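Local coordinates for protein thioredoxin reductase (Clostridium acetobutylicum ATCC 824, PDB 6GNA) that probably passes electrons from reduced ferredoxin, by way of a bound FAD and a redox-active disulfide, to thioredoxin without using a pyridine nucleotide, at residues A[200-205]-A[215-220]; A[224-229]-A[233-238]. All coordinates share one frame; numbering follows the deposited sequence.

Contact 1 (A[200-205]-A[215-220])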
ATOM      1  N   LYS A 200      22.909  -1.167  39.816  1.00 60.72           N
ATOM      2  CA  LYS A 200      21.700  -0.366  39.701  1.00 50.53           C
ATOM      3  C   LYS A 200      21.707   0.516  38.462  1.00 50.89           C
ATOM      4  O   LYS A 200      20.634   0.910  37.990  1.00 52.17           O
ATOM      5  CB  LYS A 200      21.539   0.524  40.932  1.00 51.82           C
ATOM      6  N   LYS A 201      22.887   0.811  37.913  1.00 46.90           N
ATOM      7  CA  LYS A 201      23.015   1.704  36.771  1.00 47.61           C
ATOM      8  C   LYS A 201      24.204   1.260  35.924  1.00 37.73           C
ATOM      9  O   LYS A 201      24.997   0.406  36.331  1.00 39.35           O
ATOM     10  CB  LYS A 201      23.178   3.160  37.228  1.00 51.12           C
ATOM     11  CG  LYS A 201      24.507   3.462  37.921  1.00 63.58           C
ATOM     12  CD  LYS A 201      24.572   4.908  38.397  1.00 63.42           C
ATOM     13  CE  LYS A 201      25.999   5.337  38.718  1.00 89.35           C
ATOM     14  NZ  LYS A 201      26.681   4.411  39.661  1.00 88.79           N
ATOM     15  N   VAL A 202      24.332   1.860  34.738  1.00 35.68           N
ATOM     16  CA  VAL A 202      25.461   1.545  33.872  1.00 34.41           C
ATOM     17  C   VAL A 202      26.766   1.833  34.592  1.00 38.56           C
ATOM     18  O   VAL A 202      26.958   2.913  35.164  1.00 36.30           O
ATOM     19  CB  VAL A 202      25.385   2.359  32.575  1.00 32.35           C
ATOM     20  CG1 VAL A 202      26.677   2.199  31.760  1.00 32.66           C
ATOM     21  CG2 VAL A 202      24.199   1.914  31.765  1.00 33.85           C
ATOM     22  N   GLU A 203      27.683   0.877  34.535  1.00 35.34           N
ATOM     23  CA  GLU A 203      29.037   1.062  35.038  1.00 35.81           C
ATOM     24  C   GLU A 203      30.105   0.838  33.979  1.00 34.58           C
ATOM     25  O   GLU A 203      31.166   1.467  34.047  1.00 34.39           O
ATOM     26  CB  GLU A 203      29.287   0.123  36.228  1.00 37.97           C
ATOM     27  CG  GLU A 203      28.330   0.376  37.375  1.00 39.54           C
ATOM     28  CD  GLU A 203      28.537  -0.575  38.537  1.00 71.53           C
ATOM     29  OE1 GLU A 203      29.703  -0.897  38.847  1.00107.70           O
ATOM     30  OE2 GLU A 203      27.531  -1.007  39.138  1.00 67.99           O
ATOM     31  N   LYS A 204      29.857  -0.020  32.996  1.00 33.91           N
ATOM     32  CA  LYS A 204      30.894  -0.334  32.025  1.00 33.11           C
ATOM     33  C   LYS A 204      30.267  -0.777  30.715  1.00 32.01           C
ATOM     34  O   LYS A 204      29.149  -1.296  30.686  1.00 32.29           O
ATOM     35  CB  LYS A 204      31.816  -1.446  32.544  1.00 36.92           C
ATOM     36  N   LEU A 205      31.004  -0.553  29.633  1.00 30.92           N
ATOM     37  CA  LEU A 205      30.724  -1.171  28.342  1.00 30.24           C
ATOM     38  C   LEU A 205      31.820  -2.190  28.083  1.00 32.51           C
ATOM     39  O   LEU A 205      33.002  -1.830  28.030  1.00 31.03           O
ATOM     40  CB  LEU A 205      30.693  -0.137  27.216  1.00 28.59           C
ATOM     41  CG  LEU A 205      30.522  -0.750  25.813  1.00 28.04           C
ATOM     42  CD1 LEU A 205      29.195  -1.501  25.674  1.00 28.33           C
ATOM     43  CD2 LEU A 205      30.632   0.298  24.723  1.00 26.62           C
ATOM     44  N   ASP A 215      29.745   6.084  32.524  1.00 30.93           N
ATOM     45  CA  ASP A 215      28.508   6.389  33.231  1.00 32.88           C
ATOM     46  C   ASP A 215      27.296   6.357  32.310  1.00 31.45           C
ATOM     47  O   ASP A 215      26.189   6.027  32.755  1.00 36.17           O
ATOM     48  CB  ASP A 215      28.612   7.757  33.907  1.00 34.32           C
ATOM     49  CG  ASP A 215      29.747   7.825  34.894  1.00 34.21           C
ATOM     50  OD1 ASP A 215      29.706   7.080  35.902  1.00 40.25           O
ATOM     51  OD2 ASP A 215      30.687   8.615  34.666  1.00 37.05           O
ATOM     52  N   GLY A 216      27.478   6.685  31.040  1.00 29.04           N
ATOM     53  CA  GLY A 216      26.401   6.605  30.076  1.00 28.66           C
ATOM     54  C   GLY A 216      26.849   5.850  28.843  1.00 27.22           C
ATOM     55  O   GLY A 216      28.019   5.875  28.466  1.00 27.27           O
ATOM     56  N   VAL A 217      25.898   5.154  28.229  1.00 26.45           N
ATOM     57  CA  VAL A 217      26.074   4.551  26.915  1.00 25.40           C
ATOM     58  C   VAL A 217      24.917   5.020  26.056  1.00 25.47           C
ATOM     59  O   VAL A 217      23.751   4.749  26.380  1.00 27.54           O
ATOM     60  CB  VAL A 217      26.117   3.013  26.956  1.00 26.74           C
ATOM     61  CG1 VAL A 217      26.165   2.441  25.525  1.00 27.35           C
ATOM     62  CG2 VAL A 217      27.315   2.533  27.780  1.00 29.27           C
ATOM     63  N   PHE A 218      25.227   5.719  24.975  1.00 23.44           N
ATOM     64  CA  PHE A 218      24.222   6.140  24.013  1.00 23.66           C
ATOM     65  C   PHE A 218      24.352   5.334  22.733  1.00 23.64           C
ATOM     66  O   PHE A 218      25.422   5.285  22.113  1.00 24.63           O
ATOM     67  CB  PHE A 218      24.299   7.639  23.738  1.00 23.20           C
ATOM     68  CG  PHE A 218      23.931   8.464  24.930  1.00 26.71           C
ATOM     69  CD1 PHE A 218      22.602   8.674  25.250  1.00 28.80           C
ATOM     70  CD2 PHE A 218      24.908   8.996  25.757  1.00 30.19           C
ATOM     71  CE1 PHE A 218      22.248   9.419  26.371  1.00 29.53           C
ATOM     72  CE2 PHE A 218      24.564   9.740  26.886  1.00 30.00           C
ATOM     73  CZ  PHE A 218      23.232   9.950  27.193  1.00 31.22           C
ATOM     74  N   VAL A 219      23.237   4.741  22.317  1.00 22.78           N
ATOM     75  CA  VAL A 219      23.160   3.921  21.124  1.00 23.26           C
ATOM     76  C   VAL A 219      22.472   4.781  20.070  1.00 22.32           C
ATOM     77  O   VAL A 219      21.271   5.054  20.181  1.00 24.51           O
ATOM     78  CB  VAL A 219      22.373   2.641  21.439  1.00 25.81           C
ATOM     79  CG1 VAL A 219      22.054   1.875  20.183  1.00 28.62           C
ATOM     80  CG2 VAL A 219      23.160   1.787  22.440  1.00 25.31           C
ATOM     81  N   LEU A 220      23.232   5.256  19.077  1.00 21.24           N
ATOM     82  CA  LEU A 220      22.765   6.297  18.152  1.00 23.47           C
ATOM     83  C   LEU A 220      22.624   5.742  16.740  1.00 22.38           C
ATOM     84  O   LEU A 220      23.607   5.599  16.003  1.00 21.62           O
ATOM     85  CB  LEU A 220      23.673   7.518  18.179  1.00 20.73           C
ATOM     86  CG  LEU A 220      23.823   8.209  19.540  1.00 20.91           C
ATOM     87  CD1 LEU A 220      24.595   9.508  19.323  1.00 24.21           C
ATOM     88  CD2 LEU A 220      22.463   8.462  20.203  1.00 22.25           C
TER
HETATM   89  O   HOH W   1      25.663   5.254  35.185  1.00 36.90           O
HETATM   90  O   HOH W   2      28.807   4.439  36.587  1.00 44.26           O
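Val-202 and Val-217 meet methyl to methyl, CG1 of Val-202 lying 4.0 Å from CG2 of Val-217, the two branched side chains crossing at about a right angle. Val-202 carries CG1 anti to its backbone N (chi1 171°), which places this methyl at the start of strand 216-220, beside the carbonyl O of Asp-215; CB of Val-202 comes slightly nearer to that Asp-215 O, at 3.8 Å. Leu-205 completes the apolar patch more loosely, its CB standing 4.3 Å from Val-217 CG2, so one methyl of Val-217 serves both residues of the other strand. Compact beta-branched and leucine side chains suit this place, because they fill a buried layer between two sheets and ask for no polar partner.

The other side of the contact is wet. The carbonyl O of Val-202 accepts from two waters. One, 2.7 Å from Val-202 O, also donates to the backbone O of Asp-215; the second links Val-202 O to Asp-215 OD1, 2.9 Å from that carboxylate oxygen. Water thus joins oxygens that are all acceptors and could not bond one another directly. Asp-215 suits this border: OD1 takes the water while OD2 is held by the backbone N of Ile-146. Lys-201 NZ stays 5.5 Å from Asp-215 OD1, too far for a salt bridge, though its charge may still favour the carboxylate.

The end-to-end directions of 202-205 and 215-217 differ by 62°, and the two segments belong to different sheets. Strand 202-207 is the middle member of the antiparallel sheet 193-198, 202-207 and 211-213, with a classic beta bulge at Glu-203 and Lys-204 opposite Val-197. Strand 216-220 belongs to a parallel sheet, between 131-132 and 146-151. Ile-196 of strand 193-198 touches Val-202, Leu-205 and Val-217, closing the layer between the two sheets.

Contact 2 (A[224-229]-A[233-238])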
ATOM      1  N   ALA A 224      15.656   6.612  17.140  1.00 21.45           N
ATOM      2  CA  ALA A 224      15.393   5.866  18.346  1.00 23.18           C
ATOM      3  C   ALA A 224      14.292   4.843  18.060  1.00 24.27           C
ATOM      4  O   ALA A 224      13.545   4.985  17.094  1.00 24.53           O
ATOM      5  CB  ALA A 224      14.908   6.820  19.430  1.00 25.07           C
ATOM      6  N   PRO A 225      14.151   3.815  18.897  1.00 25.17           N
ATOM      7  CA  PRO A 225      13.001   2.933  18.744  1.00 27.65           C
ATOM      8  C   PRO A 225      11.723   3.742  18.809  1.00 23.58           C
ATOM      9  O   PRO A 225      11.648   4.756  19.527  1.00 25.40           O
ATOM     10  CB  PRO A 225      13.130   1.972  19.934  1.00 29.79           C
ATOM     11  CG  PRO A 225      14.568   2.037  20.345  1.00 33.21           C
ATOM     12  CD  PRO A 225      14.986   3.447  20.050  1.00 27.80           C
ATOM     13  N   PRO A 226      10.682   3.332  18.082  1.00 22.76           N
ATOM     14  CA  PRO A 226       9.527   4.227  17.912  1.00 25.52           C
ATOM     15  C   PRO A 226       8.844   4.617  19.208  1.00 26.05           C
ATOM     16  O   PRO A 226       8.366   5.754  19.330  1.00 26.54           O
ATOM     17  CB  PRO A 226       8.600   3.438  16.976  1.00 32.45           C
ATOM     18  CG  PRO A 226       9.131   2.036  16.962  1.00 33.57           C
ATOM     19  CD  PRO A 226      10.589   2.134  17.236  1.00 29.63           C
ATOM     20  N   GLU A 227       8.808   3.721  20.201  1.00 25.68           N
ATOM     21  CA  GLU A 227       8.177   4.029  21.471  1.00 30.37           C
ATOM     22  C   GLU A 227       8.994   5.028  22.285  1.00 30.19           C
ATOM     23  O   GLU A 227       8.454   5.667  23.195  1.00 32.79           O
ATOM     24  CB  GLU A 227       7.951   2.731  22.257  1.00 39.04           C
ATOM     25  CG  GLU A 227       9.229   2.008  22.695  1.00 37.70           C
ATOM     26  CD  GLU A 227       9.789   1.027  21.663  1.00 36.59           C
ATOM     27  OE1 GLU A 227       9.479   1.137  20.457  1.00 34.54           O
ATOM     28  OE2 GLU A 227      10.560   0.133  22.076  1.00 67.61           O
ATOM     29  N   GLN A 228      10.279   5.178  21.989  1.00 28.06           N
ATOM     30  CA  GLN A 228      11.097   6.223  22.599  1.00 26.26           C
ATOM     31  C   GLN A 228      11.025   7.526  21.810  1.00 31.23           C
ATOM     32  O   GLN A 228      10.971   8.613  22.404  1.00 27.98           O
ATOM     33  CB  GLN A 228      12.561   5.764  22.711  1.00 28.19           C
ATOM     34  CG  GLN A 228      12.725   4.466  23.498  1.00 36.64           C
ATOM     35  CD  GLN A 228      12.159   4.568  24.890  1.00 64.47           C
ATOM     36  OE1 GLN A 228      12.262   5.610  25.536  1.00 46.38           O
ATOM     37  NE2 GLN A 228      11.534   3.491  25.357  1.00 48.23           N
ATOM     38  N   LEU A 229      11.029   7.426  20.481  1.00 25.39           N
ATOM     39  CA  LEU A 229      10.894   8.605  19.634  1.00 24.23           C
ATOM     40  C   LEU A 229       9.581   9.326  19.920  1.00 25.52           C
ATOM     41  O   LEU A 229       9.556  10.555  20.064  1.00 26.11           O
ATOM     42  CB  LEU A 229      10.963   8.170  18.173  1.00 24.48           C
ATOM     43  CG  LEU A 229      10.738   9.276  17.148  1.00 23.23           C
ATOM     44  CD1 LEU A 229      11.962  10.159  17.069  1.00 30.22           C
ATOM     45  CD2 LEU A 229      10.425   8.683  15.765  1.00 26.12           C
ATOM     46  N   LEU A 233       3.321   6.075  22.051  1.00 26.82           N
ATOM     47  CA  LEU A 233       2.952   5.408  20.815  1.00 25.30           C
ATOM     48  C   LEU A 233       2.824   3.909  21.057  1.00 27.16           C
ATOM     49  O   LEU A 233       3.656   3.304  21.738  1.00 29.29           O
ATOM     50  CB  LEU A 233       4.028   5.676  19.764  1.00 23.98           C
ATOM     51  CG  LEU A 233       3.783   5.074  18.383  1.00 22.82           C
ATOM     52  CD1 LEU A 233       2.610   5.723  17.693  1.00 24.20           C
ATOM     53  CD2 LEU A 233       5.028   5.262  17.532  1.00 23.63           C
ATOM     54  N   TYR A 234       1.792   3.308  20.467  1.00 26.94           N
ATOM     55  CA  TYR A 234       1.538   1.879  20.615  1.00 28.85           C
ATOM     56  C   TYR A 234       2.316   1.086  19.560  1.00 25.62           C
ATOM     57  O   TYR A 234       2.120   1.265  18.349  1.00 25.40           O
ATOM     58  CB  TYR A 234       0.042   1.587  20.503  1.00 28.72           C
ATOM     59  CG  TYR A 234      -0.272   0.116  20.510  1.00 29.25           C
ATOM     60  CD1 TYR A 234       0.068  -0.684  21.589  1.00 31.10           C
ATOM     61  CD2 TYR A 234      -0.888  -0.477  19.411  1.00 31.65           C
ATOM     62  CE1 TYR A 234      -0.226  -2.034  21.600  1.00 30.34           C
ATOM     63  CE2 TYR A 234      -1.208  -1.819  19.422  1.00 31.44           C
ATOM     64  CZ  TYR A 234      -0.843  -2.594  20.483  1.00 33.46           C
ATOM     65  OH  TYR A 234      -1.157  -3.937  20.485  1.00 36.36           O
ATOM     66  N   VAL A 235       3.212   0.232  20.039  1.00 26.09           N
ATOM     67  CA  VAL A 235       4.104  -0.587  19.240  1.00 26.71           C
ATOM     68  C   VAL A 235       3.950  -2.006  19.750  1.00 27.25           C
ATOM     69  O   VAL A 235       3.753  -2.223  20.952  1.00 33.15           O
ATOM     70  CB  VAL A 235       5.562  -0.106  19.409  1.00 28.78           C
ATOM     71  CG1 VAL A 235       6.539  -0.960  18.623  1.00 36.48           C
ATOM     72  CG2 VAL A 235       5.698   1.343  19.003  1.00 29.00           C
ATOM     73  N   GLU A 236       4.017  -2.967  18.852  1.00 28.84           N
ATOM     74  CA  GLU A 236       4.014  -4.364  19.230  1.00 33.71           C
ATOM     75  C   GLU A 236       4.999  -5.083  18.323  1.00 54.43           C
ATOM     76  O   GLU A 236       4.944  -4.934  17.099  1.00 33.37           O
ATOM     77  CB  GLU A 236       2.606  -4.953  19.092  1.00 36.17           C
ATOM     78  CG  GLU A 236       2.515  -6.434  19.369  1.00 34.68           C
ATOM     79  CD  GLU A 236       1.083  -6.950  19.287  1.00 35.86           C
ATOM     80  OE1 GLU A 236       0.681  -7.724  20.179  1.00 44.89           O
ATOM     81  OE2 GLU A 236       0.365  -6.561  18.341  1.00 40.02           O
ATOM     82  N   ASP A 237       5.923  -5.826  18.930  1.00 39.02           N
ATOM     83  CA  ASP A 237       6.924  -6.581  18.185  1.00 58.82           C
ATOM     84  C   ASP A 237       7.838  -5.650  17.391  1.00 37.96           C
ATOM     85  O   ASP A 237       8.314  -6.003  16.314  1.00 37.32           O
ATOM     86  CB  ASP A 237       6.271  -7.629  17.274  1.00 38.61           C
ATOM     87  CG  ASP A 237       5.392  -8.601  18.039  1.00 87.75           C
ATOM     88  OD1 ASP A 237       5.662  -8.831  19.238  1.00 60.90           O
ATOM     89  OD2 ASP A 237       4.432  -9.136  17.438  1.00 55.93           O
ATOM     90  N   GLY A 238       8.094  -4.456  17.927  1.00 34.21           N
ATOM     91  CA  GLY A 238       8.895  -3.464  17.240  1.00 32.70           C
ATOM     92  C   GLY A 238       8.221  -2.805  16.061  1.00 33.52           C
ATOM     93  O   GLY A 238       8.866  -2.003  15.368  1.00 37.28           O
TER
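Val-235 holds CG1 anti to its backbone N (chi1 178°) and CG2 beside that N, a setting that offers both methyls to the segment 224-229. Glu-227 has CG between its backbone N and carbonyl carbon (chi1 66°) and bends again at chi2 (-88°); together these turns bring OE1 over the same valine, 4.1 Å from both CG1 and CG2 of Val-235. This is plain van der Waals contact of a carboxylate oxygen with methyl groups. Glutamate fits such a border, since its CB and folded chain can lie against the valine while the carboxylate stays at the partly exposed rim.

Pro-226 makes the apolar centre, its side chain about 9 Å from the bound FAD. Its ring atom CG lies 4.1 Å from Val-235 CG2, the ring and the valine crossing at about a right angle, and its CB is 4.0 Å from Leu-233 CD2. The same leucine methyl approaches the carbonyl O of Pro-226 at 3.8 Å. Leu-233 is the buried member, also packed on Ile-240 of strand 239-240, which touches Pro-226 too. A proline suits the first turn of a helix, where its missing N-H costs no helical bond, and its rigid ring gives a firm apolar surface. Before it Pro-225 stands at the N-cap, its carbonyl O accepting from both Gln-228 N, at 2.8 Å, and Leu-229 N, which ties the single turn together.

At the far end Asp-237 and Gly-238, both with positive phi, form a two-residue type I' beta-turn, a conformation glycine adopts readily; Gly-238 O borders the proline ring. The turn joins strands 235-236 and 239-240, so the motif is a one-turn helix, with Pro-226 in its first turn, packed against a type I' beta-hairpin.

How the contacts relate
The two contacts follow in series along the chain: contact 1 closes with strand 216-220, and helix 226-229 of contact 2 is the next element, so their segments adjoin in sequence although their centres lie 21 Å apart without touching. They share no sheet. Contact 1 lies about 21 Å from the centre of the chain, whereas contact 2 lies nearer that centre, on the FAD side. The parallel sheet of contact 1 probably corresponds to the pyridine-nucleotide domain of related reductases, so the chain between the contacts probably returns from that domain to the FAD domain. One contact is largely buried, the other lies at the surface.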